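Local coordinates for phenyl-3-pyruvate decarboxylase (Azospirillum brasilense, PDB 2NXW), which uses thiamine diphosphate and magnesium to decarboxylate aromatic 2-keto acids such as phenylpyruvate and indole-3-pyruvate, the latter a step of auxin biosynthesis, at residues P112-S117 with R177-E182. Numbering follows the deposited sequence.
Sequences PVVVIS and RPVYLE
Val115 turns both its N-H and its C=O to the parallel strand 179-182, bonding the residues before and after Tyr180: its N donates to Val179 O at 2.9 Å, and its O accepts Leu181 N at 2.8 Å. Val179 N to Val113 O and Ser117 N to Leu181 O continue the pattern. The face bearing Val114, Val179 and Leu181 is apolar and tightly packed. Val114 and Val179 lie side by side, CG2 to CG2 at 3.9 Å; beta-branched valines suit the extended backbone, and the longer Leu181 reaches CD1 over to Val114 CG1. Helices 161-175 and 23-33 cover this layer. On the opposite face of the sheet, Val115 CG1 meets the edge of the Tyr180 ring at CD1, 3.8 Å away. With CG anti to the backbone N (chi1 178°), the ring runs along its own strand and delivers OH to Glu182 OE1 at 2.6 Å, on the carboxylate's anti lone pair. Gln141 also bonds that hydroxyl and Ser117 OG, and Phe145 stacks on the ring. A phenylalanine here would probably leave Glu182 OE1 without this short hydrogen bond and the ring less firmly fixed. Hydrogen bonding thins out where the strands begin: buried Arg177 O has only a CA-H contact from Pro112, and the Arg177 guanidinium is held outside this pair, by Tyr107 O and a salt bridge to Asp322. Pro178 suits this start, its ring packing on helix 100-108. No solvent side exists, since every touching residue is buried. These are neighbouring inner strands of the six-stranded parallel α/β sheet, order 2-1-3-4-6-5, characteristic of the N-terminal domain of thiamine diphosphate enzymes.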
# COMPACT_ATOMS: atom_id res chain seq x y z
N PRO A 112 -27.44 0.22 -1.81
CA PRO A 112 -27.09 1.04 -2.96
C PRO A 112 -27.45 2.51 -2.92
O PRO A 112 -28.48 2.93 -3.45
CB PRO A 112 -27.77 0.31 -4.11
CG PRO A 112 -29.05 -0.11 -3.50
CD PRO A 112 -28.62 -0.62 -2.11
N VAL A 113 -26.59 3.29 -2.27
CA VAL A 113 -26.79 4.72 -2.19
C VAL A 113 -26.07 5.35 -3.36
O VAL A 113 -24.87 5.12 -3.56
CB VAL A 113 -26.21 5.32 -0.87
CG1 VAL A 113 -26.25 6.84 -0.93
CG2 VAL A 113 -27.03 4.81 0.33
N VAL A 114 -26.81 6.12 -4.15
CA VAL A 114 -26.22 6.82 -5.29
C VAL A 114 -25.80 8.20 -4.79
O VAL A 114 -26.64 9.04 -4.45
CB VAL A 114 -27.25 6.98 -6.44
CG1 VAL A 114 -26.63 7.77 -7.59
CG2 VAL A 114 -27.72 5.61 -6.91
N VAL A 115 -24.50 8.42 -4.71
CA VAL A 115 -23.96 9.70 -4.27
C VAL A 115 -23.79 10.58 -5.50
O VAL A 115 -23.15 10.17 -6.47
CB VAL A 115 -22.58 9.51 -3.61
CG1 VAL A 115 -21.98 10.87 -3.22
CG2 VAL A 115 -22.73 8.61 -2.39
N ILE A 116 -24.38 11.77 -5.45
CA ILE A 116 -24.28 12.72 -6.56
C ILE A 116 -23.64 13.98 -6.01
O ILE A 116 -24.23 14.66 -5.17
CB ILE A 116 -25.67 13.10 -7.12
CG1 ILE A 116 -26.44 11.84 -7.51
CG2 ILE A 116 -25.50 14.02 -8.35
CD1 ILE A 116 -27.86 12.12 -7.95
N SER A 117 -22.43 14.29 -6.46
CA SER A 117 -21.75 15.49 -5.99
C SER A 117 -21.61 16.54 -7.07
O SER A 117 -21.31 16.23 -8.22
CB SER A 117 -20.34 15.18 -5.48
OG SER A 117 -19.68 16.36 -5.04
N ARG A 177 -24.43 -1.98 -3.83
CA ARG A 177 -23.44 -1.17 -3.11
C ARG A 177 -23.55 0.25 -3.63
O ARG A 177 -24.04 0.49 -4.73
CB ARG A 177 -22.03 -1.65 -3.38
CG ARG A 177 -21.76 -3.12 -3.19
CD ARG A 177 -21.08 -3.38 -1.87
NE ARG A 177 -20.48 -4.71 -1.82
CZ ARG A 177 -20.13 -5.32 -0.70
NH1 ARG A 177 -20.31 -4.72 0.46
NH2 ARG A 177 -19.60 -6.54 -0.74
N PRO A 178 -23.06 1.22 -2.86
CA PRO A 178 -23.11 2.63 -3.27
C PRO A 178 -22.26 2.90 -4.51
O PRO A 178 -21.30 2.18 -4.78
CB PRO A 178 -22.55 3.38 -2.06
CG PRO A 178 -22.78 2.47 -0.94
CD PRO A 178 -22.54 1.10 -1.49
N VAL A 179 -22.63 3.96 -5.23
CA VAL A 179 -21.89 4.40 -6.41
C VAL A 179 -21.73 5.92 -6.32
O VAL A 179 -22.43 6.59 -5.55
CB VAL A 179 -22.61 4.02 -7.72
CG1 VAL A 179 -22.57 2.51 -7.91
CG2 VAL A 179 -24.06 4.54 -7.71
N TYR A 180 -20.81 6.45 -7.12
CA TYR A 180 -20.49 7.87 -7.10
C TYR A 180 -20.58 8.55 -8.47
O TYR A 180 -20.00 8.09 -9.44
CB TYR A 180 -19.05 8.01 -6.56
CG TYR A 180 -18.53 9.43 -6.51
CD1 TYR A 180 -19.06 10.35 -5.61
CD2 TYR A 180 -17.49 9.84 -7.35
CE1 TYR A 180 -18.57 11.64 -5.54
CE2 TYR A 180 -17.00 11.14 -7.29
CZ TYR A 180 -17.54 12.04 -6.39
OH TYR A 180 -17.07 13.33 -6.34
N LEU A 181 -21.33 9.66 -8.52
CA LEU A 181 -21.48 10.43 -9.75
C LEU A 181 -21.08 11.86 -9.44
O LEU A 181 -21.61 12.48 -8.52
CB LEU A 181 -22.93 10.40 -10.25
CG LEU A 181 -23.41 9.04 -10.75
CD1 LEU A 181 -24.91 9.10 -11.08
CD2 LEU A 181 -22.61 8.64 -12.00
N GLU A 182 -20.13 12.39 -10.21
CA GLU A 182 -19.63 13.74 -10.03
C GLU A 182 -20.10 14.54 -11.24
O GLU A 182 -19.84 14.15 -12.38
CB GLU A 182 -18.09 13.67 -9.95
CG GLU A 182 -17.37 14.93 -9.57
CD GLU A 182 -15.89 14.66 -9.37
OE1 GLU A 182 -15.52 14.10 -8.31
OE2 GLU A 182 -15.10 14.99 -10.27